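Local coordinates for protein malate dehydrogenase (Picrophilus torridus, PDB 4BGV) that probably catalyses the reversible NAD-dependent oxidation of malate to oxaloacetate, a step of the tricarboxylic acid cycle, at residues A[20-23]-A[28-31]; A[98-103]-A[122-127]; A[163-168]-A[196-201]; A[266-271]-A[296-301]. All coordinates share one frame; numbering follows the deposited sequence.

Interaction 1: A[20-23]-A[28-31]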
loop_
_atom_site.group_PDB
_atom_site.type_symbol
_atom_site.label_atom_id
_atom_site.label_comp_id
_atom_site.label_asym_id
_atom_site.label_seq_id
_atom_site.Cartn_x
_atom_site.Cartn_y
_atom_site.Cartn_z
ATOM N N THR A 20 -7.114 -11.502 1.973
ATOM C CA THR A 20 -7.293 -10.174 1.379
ATOM C C THR A 20 -7.554 -9.100 2.442
ATOM O O THR A 20 -6.945 -8.009 2.421
ATOM C CB THR A 20 -8.446 -10.192 0.345
ATOM O OG1 THR A 20 -8.118 -11.131 -0.678
ATOM C CG2 THR A 20 -8.631 -8.816 -0.291
ATOM N N LEU A 21 -8.466 -9.401 3.368
ATOM C CA LEU A 21 -8.742 -8.495 4.489
ATOM C C LEU A 21 -7.490 -8.235 5.308
ATOM O O LEU A 21 -7.282 -7.116 5.776
ATOM C CB LEU A 21 -9.825 -9.070 5.403
ATOM C CG LEU A 21 -11.203 -9.177 4.711
ATOM C CD1 LEU A 21 -12.194 -9.877 5.624
ATOM C CD2 LEU A 21 -11.726 -7.790 4.300
ATOM N N ALA A 22 -6.655 -9.261 5.483
ATOM C CA ALA A 22 -5.419 -9.092 6.269
ATOM C C ALA A 22 -4.448 -8.163 5.556
ATOM O O ALA A 22 -3.921 -7.222 6.160
ATOM C CB ALA A 22 -4.760 -10.443 6.556
ATOM N N ILE A 23 -4.212 -8.423 4.269
ATOM C CA ILE A 23 -3.356 -7.546 3.459
ATOM C C ILE A 23 -3.818 -6.082 3.488
ATOM O O ILE A 23 -3.005 -5.169 3.598
ATOM C CB ILE A 23 -3.276 -8.068 2.003
ATOM C CG1 ILE A 23 -2.527 -9.410 1.998
ATOM C CG2 ILE A 23 -2.623 -7.038 1.070
ATOM C CD1 ILE A 23 -2.768 -10.263 0.760
ATOM N N ASP A 28 -9.437 -7.478 12.611
ATOM C CA ASP A 28 -9.191 -8.858 13.034
ATOM C C ASP A 28 -10.117 -9.789 12.266
ATOM O O ASP A 28 -11.238 -9.417 11.916
ATOM C CB ASP A 28 -9.424 -9.001 14.536
ATOM C CG ASP A 28 -8.442 -8.172 15.356
ATOM O OD1 ASP A 28 -7.261 -8.057 14.954
ATOM O OD2 ASP A 28 -8.853 -7.633 16.403
ATOM N N ILE A 29 -9.653 -11.004 12.002
ATOM C CA ILE A 29 -10.392 -11.899 11.129
ATOM C C ILE A 29 -10.543 -13.254 11.800
ATOM O O ILE A 29 -9.546 -13.898 12.133
ATOM C CB ILE A 29 -9.647 -12.065 9.804
ATOM C CG1 ILE A 29 -9.549 -10.718 9.072
ATOM C CG2 ILE A 29 -10.359 -13.068 8.895
ATOM C CD1 ILE A 29 -8.222 -10.513 8.411
ATOM N N TYR A 30 -11.785 -13.660 12.039
ATOM C CA TYR A 30 -12.083 -14.999 12.563
ATOM C C TYR A 30 -12.721 -15.868 11.472
ATOM O O TYR A 30 -13.716 -15.464 10.846
ATOM C CB TYR A 30 -13.031 -14.927 13.764
ATOM C CG TYR A 30 -12.388 -14.466 15.064
ATOM C CD1 TYR A 30 -11.203 -13.749 15.064
ATOM C CD2 TYR A 30 -12.969 -14.773 16.295
ATOM C CE1 TYR A 30 -10.613 -13.335 16.252
ATOM C CE2 TYR A 30 -12.394 -14.361 17.481
ATOM C CZ TYR A 30 -11.218 -13.642 17.455
ATOM O OH TYR A 30 -10.633 -13.226 18.641
ATOM N N ILE A 31 -12.145 -17.048 11.235
ATOM C CA ILE A 31 -12.595 -17.910 10.135
ATOM C C ILE A 31 -13.294 -19.124 10.731
ATOM O O ILE A 31 -12.859 -19.647 11.758
ATOM C CB ILE A 31 -11.410 -18.383 9.242
ATOM C CG1 ILE A 31 -10.497 -17.206 8.875
ATOM C CG2 ILE A 31 -11.911 -19.073 7.967
ATOM C CD1 ILE A 31 -9.280 -17.631 8.087
#

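Interaction 2: A[98-103]-A[122-127]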
loop_
_atom_site.group_PDB
_atom_site.type_symbol
_atom_site.label_atom_id
_atom_site.label_comp_id
_atom_site.label_asym_id
_atom_site.label_seq_id
_atom_site.Cartn_x
_atom_site.Cartn_y
_atom_site.Cartn_z
ATOM N N LEU A 98 -31.961 -25.286 -3.374
ATOM C CA LEU A 98 -32.590 -25.775 -2.152
ATOM C C LEU A 98 -31.569 -26.154 -1.084
ATOM O O LEU A 98 -31.723 -25.793 0.088
ATOM C CB LEU A 98 -33.515 -26.958 -2.458
ATOM C CG LEU A 98 -34.807 -26.475 -3.118
ATOM C CD1 LEU A 98 -35.680 -27.637 -3.549
ATOM C CD2 LEU A 98 -35.561 -25.553 -2.165
ATOM N N LYS A 99 -30.529 -26.873 -1.492
ATOM C CA LYS A 99 -29.444 -27.237 -0.582
ATOM C C LYS A 99 -28.840 -25.996 0.061
ATOM O O LYS A 99 -28.615 -25.950 1.273
ATOM C CB LYS A 99 -28.351 -28.004 -1.322
ATOM C CG LYS A 99 -27.171 -28.408 -0.439
ATOM C CD LYS A 99 -27.601 -29.388 0.650
ATOM C CE LYS A 99 -26.439 -29.776 1.560
ATOM N NZ LYS A 99 -26.832 -30.795 2.585
ATOM N N ASN A 100 -28.568 -24.986 -0.754
ATOM C CA ASN A 100 -27.927 -23.791 -0.227
ATOM C C ASN A 100 -28.865 -22.957 0.646
ATOM O O ASN A 100 -28.424 -22.370 1.628
ATOM C CB ASN A 100 -27.302 -22.955 -1.348
ATOM C CG ASN A 100 -25.981 -23.523 -1.814
ATOM O OD1 ASN A 100 -25.244 -24.134 -1.031
ATOM N ND2 ASN A 100 -25.682 -23.349 -3.091
ATOM N N ILE A 101 -30.153 -22.908 0.295
ATOM C CA ILE A 101 -31.120 -22.173 1.107
ATOM C C ILE A 101 -31.155 -22.750 2.530
ATOM O O ILE A 101 -31.212 -22.009 3.518
ATOM C CB ILE A 101 -32.535 -22.172 0.458
ATOM C CG1 ILE A 101 -32.563 -21.200 -0.728
ATOM C CG2 ILE A 101 -33.588 -21.749 1.461
ATOM C CD1 ILE A 101 -33.787 -21.342 -1.619
ATOM N N GLY A 102 -31.091 -24.078 2.625
ATOM C CA GLY A 102 -31.071 -24.744 3.914
ATOM C C GLY A 102 -29.829 -24.379 4.705
ATOM O O GLY A 102 -29.899 -24.181 5.914
ATOM N N ILE A 103 -28.692 -24.294 4.019
ATOM C CA ILE A 103 -27.447 -23.886 4.660
ATOM C C ILE A 103 -27.554 -22.439 5.168
ATOM O O ILE A 103 -27.148 -22.136 6.292
ATOM C CB ILE A 103 -26.244 -24.059 3.700
ATOM C CG1 ILE A 103 -26.033 -25.543 3.385
ATOM C CG2 ILE A 103 -24.976 -23.477 4.301
ATOM C CD1 ILE A 103 -25.082 -25.798 2.234
ATOM N N VAL A 122 -23.261 -11.542 1.998
ATOM C CA VAL A 122 -23.568 -12.906 1.575
ATOM C C VAL A 122 -22.968 -13.174 0.201
ATOM O O VAL A 122 -23.185 -12.404 -0.726
ATOM C CB VAL A 122 -25.100 -13.145 1.542
ATOM C CG1 VAL A 122 -25.416 -14.594 1.182
ATOM C CG2 VAL A 122 -25.705 -12.797 2.892
ATOM N N VAL A 123 -22.219 -14.273 0.085
ATOM C CA VAL A 123 -21.463 -14.594 -1.126
ATOM C C VAL A 123 -22.027 -15.806 -1.865
ATOM O O VAL A 123 -21.990 -15.868 -3.091
ATOM C CB VAL A 123 -19.997 -14.895 -0.773
ATOM C CG1 VAL A 123 -19.212 -15.442 -1.992
ATOM C CG2 VAL A 123 -19.327 -13.650 -0.169
ATOM N N THR A 124 -22.517 -16.775 -1.108
ATOM C CA THR A 124 -23.103 -17.995 -1.668
ATOM C C THR A 124 -24.063 -17.702 -2.840
ATOM O O THR A 124 -25.000 -16.916 -2.704
ATOM C CB THR A 124 -23.838 -18.774 -0.550
ATOM O OG1 THR A 124 -22.977 -18.903 0.598
ATOM C CG2 THR A 124 -24.251 -20.164 -1.028
ATOM N N ASN A 125 -23.817 -18.317 -3.993
ATOM C CA ASN A 125 -24.576 -18.020 -5.217
ATOM C C ASN A 125 -25.867 -18.855 -5.352
ATOM O O ASN A 125 -25.888 -20.024 -4.987
ATOM C CB ASN A 125 -23.664 -18.201 -6.445
ATOM C CG ASN A 125 -24.396 -18.015 -7.773
ATOM O OD1 ASN A 125 -24.571 -16.892 -8.253
ATOM N ND2 ASN A 125 -24.804 -19.125 -8.385
ATOM N N PRO A 126 -26.962 -18.245 -5.849
ATOM C CA PRO A 126 -27.106 -16.830 -6.207
ATOM C C PRO A 126 -27.303 -15.982 -4.960
ATOM O O PRO A 126 -28.202 -16.244 -4.159
ATOM C CB PRO A 126 -28.372 -16.816 -7.060
ATOM C CG PRO A 126 -29.189 -17.945 -6.512
ATOM C CD PRO A 126 -28.198 -19.006 -6.107
ATOM N N ALA A 127 -26.471 -14.961 -4.812
ATOM C CA ALA A 127 -26.394 -14.232 -3.562
ATOM C C ALA A 127 -27.620 -13.367 -3.290
ATOM O O ALA A 127 -27.879 -13.018 -2.141
ATOM C CB ALA A 127 -25.093 -13.397 -3.498
HETATM O O HOH W 1 -27.485 -22.128 -5.103
#

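Interaction 3: A[163-168]-A[196-201]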
loop_
_atom_site.group_PDB
_atom_site.type_symbol
_atom_site.label_atom_id
_atom_site.label_comp_id
_atom_site.label_asym_id
_atom_site.label_seq_id
_atom_site.Cartn_x
_atom_site.Cartn_y
_atom_site.Cartn_z
ATOM N N GLN A 163 -8.298 -4.470 -21.425
ATOM C CA GLN A 163 -7.386 -5.175 -22.304
ATOM C C GLN A 163 -7.718 -4.923 -23.770
ATOM O O GLN A 163 -6.821 -4.834 -24.596
ATOM C CB GLN A 163 -7.308 -6.666 -21.956
ATOM C CG GLN A 163 -6.715 -6.876 -20.541
ATOM C CD GLN A 163 -5.784 -8.086 -20.421
ATOM O OE1 GLN A 163 -4.597 -7.952 -20.072
ATOM N NE2 GLN A 163 -6.325 -9.272 -20.677
ATOM N N GLU A 164 -9.003 -4.778 -24.084
ATOM C CA GLU A 164 -9.395 -4.541 -25.468
ATOM C C GLU A 164 -8.941 -3.160 -25.948
ATOM O O GLU A 164 -8.542 -3.002 -27.099
ATOM C CB GLU A 164 -10.901 -4.683 -25.636
ATOM C CG GLU A 164 -11.354 -4.697 -27.086
ATOM C CD GLU A 164 -10.987 -5.990 -27.783
ATOM O OE1 GLU A 164 -10.932 -7.042 -27.112
ATOM O OE2 GLU A 164 -10.738 -5.950 -28.997
ATOM N N LEU A 165 -8.998 -2.177 -25.056
ATOM C CA LEU A 165 -8.639 -0.795 -25.372
ATOM C C LEU A 165 -7.204 -0.430 -24.987
ATOM O O LEU A 165 -6.747 0.682 -25.283
ATOM C CB LEU A 165 -9.621 0.166 -24.698
ATOM C CG LEU A 165 -11.008 0.173 -25.354
ATOM C CD1 LEU A 165 -12.044 0.812 -24.449
ATOM C CD2 LEU A 165 -10.954 0.890 -26.699
ATOM N N ASN A 166 -6.493 -1.377 -24.368
ATOM C CA ASN A 166 -5.126 -1.157 -23.888
ATOM C C ASN A 166 -5.032 0.100 -23.016
ATOM O O ASN A 166 -4.265 1.030 -23.310
ATOM C CB ASN A 166 -4.131 -1.067 -25.050
ATOM C CG ASN A 166 -2.679 -1.178 -24.588
ATOM O OD1 ASN A 166 -2.387 -1.782 -23.549
ATOM N ND2 ASN A 166 -1.762 -0.593 -25.358
ATOM N N VAL A 167 -5.840 0.127 -21.964
ATOM C CA VAL A 167 -5.860 1.245 -21.034
ATOM C C VAL A 167 -5.778 0.709 -19.617
ATOM O O VAL A 167 -6.034 -0.467 -19.375
ATOM C CB VAL A 167 -7.155 2.115 -21.171
ATOM C CG1 VAL A 167 -7.185 2.877 -22.498
ATOM C CG2 VAL A 167 -8.407 1.252 -21.025
ATOM N N SER A 168 -5.448 1.591 -18.677
ATOM C CA SER A 168 -5.336 1.230 -17.266
ATOM C C SER A 168 -6.657 0.667 -16.747
ATOM O O SER A 168 -7.723 1.180 -17.084
ATOM C CB SER A 168 -4.982 2.471 -16.442
ATOM O OG SER A 168 -5.068 2.199 -15.042
ATOM N N ILE A 196 -15.316 8.820 -21.158
ATOM C CA ILE A 196 -15.608 8.700 -22.581
ATOM C C ILE A 196 -16.397 7.417 -22.790
ATOM O O ILE A 196 -15.896 6.340 -22.480
ATOM C CB ILE A 196 -14.324 8.659 -23.426
ATOM C CG1 ILE A 196 -13.482 9.915 -23.186
ATOM C CG2 ILE A 196 -14.688 8.520 -24.908
ATOM C CD1 ILE A 196 -12.069 9.859 -23.787
ATOM N N PRO A 197 -17.640 7.519 -23.299
ATOM C CA PRO A 197 -18.464 6.306 -23.401
ATOM C C PRO A 197 -17.796 5.239 -24.244
ATOM O O PRO A 197 -17.134 5.533 -25.250
ATOM C CB PRO A 197 -19.754 6.810 -24.072
ATOM C CG PRO A 197 -19.809 8.252 -23.691
ATOM C CD PRO A 197 -18.380 8.714 -23.752
ATOM N N ILE A 198 -17.938 3.988 -23.818
ATOM C CA ILE A 198 -17.333 2.876 -24.521
ATOM C C ILE A 198 -17.898 2.732 -25.944
ATOM O O ILE A 198 -17.228 2.232 -26.850
ATOM C CB ILE A 198 -17.516 1.580 -23.699
ATOM C CG1 ILE A 198 -16.219 0.785 -23.644
ATOM C CG2 ILE A 198 -18.713 0.775 -24.162
ATOM C CD1 ILE A 198 -15.283 1.304 -22.582
ATOM N N GLU A 199 -19.139 3.176 -26.137
ATOM C CA GLU A 199 -19.743 3.120 -27.469
ATOM C C GLU A 199 -19.045 4.018 -28.477
ATOM O O GLU A 199 -19.199 3.818 -29.682
ATOM C CB GLU A 199 -21.233 3.470 -27.429
ATOM C CG GLU A 199 -22.101 2.331 -26.954
ATOM C CD GLU A 199 -23.478 2.789 -26.507
ATOM O OE1 GLU A 199 -23.567 3.677 -25.622
ATOM O OE2 GLU A 199 -24.474 2.255 -27.036
ATOM N N ASP A 200 -18.319 5.024 -27.987
ATOM C CA ASP A 200 -17.508 5.884 -28.840
ATOM C C ASP A 200 -16.139 5.281 -29.127
ATOM O O ASP A 200 -15.408 5.802 -29.954
ATOM C CB ASP A 200 -17.285 7.254 -28.190
ATOM C CG ASP A 200 -18.569 8.033 -28.017
ATOM O OD1 ASP A 200 -19.594 7.626 -28.598
ATOM O OD2 ASP A 200 -18.554 9.049 -27.294
ATOM N N LEU A 201 -15.793 4.196 -28.435
ATOM C CA LEU A 201 -14.427 3.682 -28.465
ATOM C C LEU A 201 -14.317 2.298 -29.110
ATOM O O LEU A 201 -13.265 1.937 -29.627
ATOM C CB LEU A 201 -13.853 3.647 -27.042
ATOM C CG LEU A 201 -13.698 4.994 -26.321
ATOM C CD1 LEU A 201 -13.188 4.809 -24.896
ATOM C CD2 LEU A 201 -12.755 5.895 -27.110
#

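Interaction 4: A[266-271]-A[296-301]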
loop_
_atom_site.group_PDB
_atom_site.type_symbol
_atom_site.label_atom_id
_atom_site.label_comp_id
_atom_site.label_asym_id
_atom_site.label_seq_id
_atom_site.Cartn_x
_atom_site.Cartn_y
_atom_site.Cartn_z
ATOM N N THR A 266 -39.479 1.849 -8.791
ATOM C CA THR A 266 -38.408 1.857 -9.788
ATOM C C THR A 266 -37.964 0.459 -10.227
ATOM O O THR A 266 -37.770 0.195 -11.423
ATOM C CB THR A 266 -37.166 2.616 -9.246
ATOM O OG1 THR A 266 -37.462 4.019 -9.164
ATOM C CG2 THR A 266 -35.952 2.402 -10.153
ATOM N N TYR A 267 -37.781 -0.438 -9.263
ATOM C CA TYR A 267 -37.207 -1.748 -9.571
ATOM C C TYR A 267 -38.219 -2.882 -9.715
ATOM O O TYR A 267 -37.839 -4.016 -9.982
ATOM C CB TYR A 267 -36.092 -2.095 -8.579
ATOM C CG TYR A 267 -34.913 -1.166 -8.733
ATOM C CD1 TYR A 267 -34.116 -1.234 -9.863
ATOM C CD2 TYR A 267 -34.622 -0.194 -7.770
ATOM C CE1 TYR A 267 -33.038 -0.372 -10.037
ATOM C CE2 TYR A 267 -33.535 0.677 -7.927
ATOM C CZ TYR A 267 -32.751 0.582 -9.062
ATOM O OH TYR A 267 -31.682 1.441 -9.251
ATOM N N LEU A 268 -39.499 -2.567 -9.536
ATOM C CA LEU A 268 -40.593 -3.486 -9.880
ATOM C C LEU A 268 -40.566 -4.792 -9.096
ATOM O O LEU A 268 -41.101 -5.808 -9.543
ATOM C CB LEU A 268 -40.594 -3.783 -11.383
ATOM C CG LEU A 268 -40.378 -2.565 -12.289
ATOM C CD1 LEU A 268 -40.441 -2.976 -13.748
ATOM C CD2 LEU A 268 -41.397 -1.487 -11.993
ATOM N N VAL A 269 -39.924 -4.760 -7.936
ATOM C CA VAL A 269 -39.988 -5.863 -6.988
ATOM C C VAL A 269 -40.266 -5.278 -5.630
ATOM O O VAL A 269 -39.913 -4.120 -5.359
ATOM C CB VAL A 269 -38.665 -6.655 -6.883
ATOM C CG1 VAL A 269 -38.458 -7.513 -8.100
ATOM C CG2 VAL A 269 -37.473 -5.708 -6.674
ATOM N N ASN A 270 -40.885 -6.070 -4.766
ATOM C CA ASN A 270 -41.103 -5.609 -3.405
ATOM C C ASN A 270 -40.758 -6.676 -2.376
ATOM O O ASN A 270 -41.156 -7.839 -2.505
ATOM C CB ASN A 270 -42.540 -5.123 -3.226
ATOM C CG ASN A 270 -42.764 -4.458 -1.886
ATOM O OD1 ASN A 270 -42.148 -3.433 -1.573
ATOM N ND2 ASN A 270 -43.656 -5.035 -1.081
ATOM N N ASN A 271 -40.024 -6.253 -1.355
ATOM C CA ASN A 271 -39.609 -7.117 -0.256
ATOM C C ASN A 271 -38.790 -8.320 -0.702
ATOM O O ASN A 271 -38.970 -9.416 -0.180
ATOM C CB ASN A 271 -40.810 -7.579 0.551
ATOM C CG ASN A 271 -41.693 -6.438 0.955
ATOM O OD1 ASN A 271 -42.915 -6.490 0.784
ATOM N ND2 ASN A 271 -41.084 -5.379 1.465
ATOM N N ASP A 296 -34.323 -0.999 -23.767
ATOM C CA ASP A 296 -33.561 -2.253 -23.792
ATOM C C ASP A 296 -33.246 -2.733 -22.374
ATOM O O ASP A 296 -33.415 -3.912 -22.046
ATOM C CB ASP A 296 -32.260 -2.093 -24.579
ATOM C CG ASP A 296 -32.466 -2.199 -26.069
ATOM O OD1 ASP A 296 -33.515 -2.738 -26.485
ATOM O OD2 ASP A 296 -31.574 -1.752 -26.827
ATOM N N GLU A 297 -32.811 -1.803 -21.532
ATOM C CA GLU A 297 -32.443 -2.133 -20.164
ATOM C C GLU A 297 -33.661 -2.582 -19.369
ATOM O O GLU A 297 -33.575 -3.502 -18.558
ATOM C CB GLU A 297 -31.774 -0.936 -19.491
ATOM C CG GLU A 297 -30.464 -0.528 -20.157
ATOM C CD GLU A 297 -30.118 0.945 -19.962
ATOM O OE1 GLU A 297 -30.928 1.689 -19.358
ATOM O OE2 GLU A 297 -29.046 1.365 -20.450
ATOM N N LEU A 298 -34.798 -1.941 -19.631
ATOM C CA LEU A 298 -36.047 -2.268 -18.961
ATOM C C LEU A 298 -36.475 -3.704 -19.254
ATOM O O LEU A 298 -36.852 -4.441 -18.338
ATOM C CB LEU A 298 -37.165 -1.317 -19.415
ATOM C CG LEU A 298 -38.503 -1.578 -18.719
ATOM C CD1 LEU A 298 -38.399 -1.308 -17.221
ATOM C CD2 LEU A 298 -39.616 -0.758 -19.364
ATOM N N GLU A 299 -36.429 -4.101 -20.523
ATOM C CA GLU A 299 -36.758 -5.464 -20.955
ATOM C C GLU A 299 -35.883 -6.480 -20.242
ATOM O O GLU A 299 -36.333 -7.509 -19.745
ATOM C CB GLU A 299 -36.499 -5.616 -22.458
ATOM C CG GLU A 299 -37.446 -4.869 -23.361
ATOM C CD GLU A 299 -37.056 -4.964 -24.834
ATOM O OE1 GLU A 299 -35.848 -4.902 -25.149
ATOM O OE2 GLU A 299 -37.961 -5.091 -25.680
ATOM N N ALA A 300 -34.590 -6.187 -20.259
ATOM C CA ALA A 300 -33.613 -7.069 -19.627
ATOM C C ALA A 300 -33.851 -7.138 -18.121
ATOM O O ALA A 300 -33.744 -8.204 -17.515
ATOM C CB ALA A 300 -32.203 -6.597 -19.921
ATOM N N TRP A 301 -34.169 -5.995 -17.516
ATOM C CA TRP A 301 -34.452 -5.964 -16.087
ATOM C C TRP A 301 -35.659 -6.825 -15.719
ATOM O O TRP A 301 -35.621 -7.575 -14.738
ATOM C CB TRP A 301 -34.650 -4.529 -15.598
ATOM C CG TRP A 301 -34.861 -4.440 -14.104
ATOM C CD1 TRP A 301 -36.028 -4.168 -13.456
ATOM C CD2 TRP A 301 -33.871 -4.634 -13.086
ATOM N NE1 TRP A 301 -35.825 -4.168 -12.091
ATOM C CE2 TRP A 301 -34.512 -4.466 -11.842
ATOM C CE3 TRP A 301 -32.509 -4.951 -13.104
ATOM C CZ2 TRP A 301 -33.838 -4.591 -10.629
ATOM C CZ3 TRP A 301 -31.837 -5.067 -11.895
ATOM C CH2 TRP A 301 -32.506 -4.892 -10.673
#

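Interaction 1: A[20-23]-A[28-31]
Ile29 meets Leu21 and Ala22 mainly through its CD1 methyl, and every close approach between 20-23 and 28-31 involves its side chain. The apolar contacts are two. Ile29 CD1 lies 3.7 Å from Leu21 CB, so it touches the root of the leucine rather than its branched end, and 3.9 Å from Ala22 CB; Ile29 CG1 follows at 4.0 Å from Leu21 CB. The CD1 methyl also packs against backbone, 3.5 Å from Ala22 N. With CG1 anti to its own carbonyl carbon (chi1 -63°), Ile29 carries CD1 from the strand to the helix surface. The nearest CA atoms, those of Ala22 and Ile29, are 7.5 Å apart. Helix 12-23 and strand 28-33 are the second and third elements of the beta-alpha-beta unit that begins with strand 4-8, consistent with the Rossmann-type NAD-binding domain. Ala18, one turn earlier on the helix, also touches Ile29, while Leu21 reaches Ile5 of strand 4-8 and Val242 of helix 232-246. All three touching residues are buried, and the contact between them is purely van der Waals; the helix is seated on the sheet here by shape and exclusion of water, without any directional bond between the two segments.

Interaction 2: A[98-103]-A[122-127]
Asn100 and Thr124 mark the closest backbone approach, with CA atoms 7.7 Å apart, where helix 93-114 faces the irregular turn that follows strand 119-122. In this Rossmann-type domain the loop leaves the carboxyl end of a parallel strand, and a cis peptide precedes Pro126, the N-cap of helix 127-138. Asn100, Val123, Thr124 and Asn125 probably contribute to the NAD site, as in related enzymes, and Asn125 also to substrate binding. Thr124 brings its methyl CG2 to the asparagine, 3.9 Å from Asn100 CG; chi1 of -49° sets CG2 anti to the backbone N and leaves OG1 for a hydrogen bond to Ala83 O. The amide of Asn100 is held at both ends: OD1 accepts from Leu85 N, while ND2, 3.8 Å from Asn125 O and not bonded to it, works through a water. With Asn100 cut back to an alanine, Leu85 N and the water would probably lose this partner, and the Thr124 methyl the group it packs on. Asn125 directs CB away from the helix and packs its side chain against His180, the probable proton acceptor. The bridging water accepts from Asn100 ND2 at 3.0 Å and donates to Asn125 O at 2.6 Å.

Interaction 3: A[163-168]-A[196-201]
Leu165 and Leu201 bring the two backbones nearest, their CA atoms 7.9 Å apart, where helix 150-165 ends and the chain turns at Asn166, which has positive phi (52°). On the other side the chain leaves strand 196-197 through consecutive turns, fixed by Asp200 N to Pro197 O (3.0 Å) and Leu201 N to Ile198 O (2.9 Å). Both pieces belong to the alpha/beta C-terminal domain of the lactate/malate dehydrogenase family, and the contact joins the last turn of a helix to the turns that follow the short strand 196-197 of a small antiparallel sheet, away from the catalytic site. Leu165 carries the whole apolar contact by splitting its two methyls. One, CD2, sits 4.0 Å from Leu201 CB, the two leucine side chains crossing at about a right angle; the other, CD1, approaches Leu201 CD1. Val193 of strand 184-193 touches both leucines and Ile198. Replacing Leu165 with an alanine would remove both methyls and probably open a gap beside Leu201 and Val193. The main-chain O of Leu165 is also engaged, by Lys279 of the third subunit. Ile198 was modelled in two conformers, so its part is less certain; in one of them, its CD1 lies 3.8 Å from Leu165 CD1.

Interaction 4: A[266-271]-A[296-301]
Trp301 donates its indole N-H to the main-chain carbonyl of Tyr267, and this is the hydrogen bond that joins 266-271 to 296-301. NE1 lies 2.9 Å from Tyr267 O and the bond is nearly straight, 168° at the hydrogen. The acceptor sits close to the indole plane, as the N-H direction demands, but seen from the carbonyl the donor stands well above the peptide plane instead of lying on a lone pair. Trp301 reaches this position because its CG is anti to the backbone N (chi1 -176°), which swings the ring from helix 295-321 toward the end of helix 262-267. Tyr267 is the last helical residue there; Leu268 after it turns the chain with positive phi, and the indole takes up a carbonyl at that carboxyl-terminal end.

Aromatic contact adds to the bond. The two rings meet obliquely, the tyrosine ring and the six-membered ring of Trp301 having centroids 5.4 Å apart and planes at 59°. Trp301 CZ2 comes within 3.5 Å of Tyr267 CD1 and 3.9 Å of Tyr267 CB. Thr266 CG2 lies over the centre of one face of the tyrosine ring, and the phenol OH of Tyr267 is hydrogen-bonded to Tyr289 O and Leu291 N.

In the C-terminal domain of this family these helices pack beside an antiparallel sheet, and both aromatic residues touch Val276 of strand 272-281. Trp301 also meets the ring of Phe293.

Aliphatic contact is looser. Leu268 CD1 and Leu298 CD1 are 4.4 Å apart at the more solvent-accessible edge, where Leu298 also packs on Phe293.

In the fold
Interactions 1 and 2 lie in the NAD-binding domain, their centres about 22 Å apart, and interactions 3 and 4 in the C-terminal domain, about 28 Å apart; none touches another. Interaction 1 is buried and purely apolar, seating a helix on the parallel sheet. Interaction 2, also mainly buried, sets a methyl against an amide and adds a water bridge, as suits its loop at the probable cofactor and substrate site. The C-terminal pair are only partly buried: interaction 3 rests on aliphatic packing of leucine and isoleucine beside subunit neighbours, whereas interaction 4 adds an indole-to-carbonyl hydrogen bond. Helix 295-321, which carries 296-301, also reaches Leu98 and Ile101 of interaction 2, so this helix touches both domains.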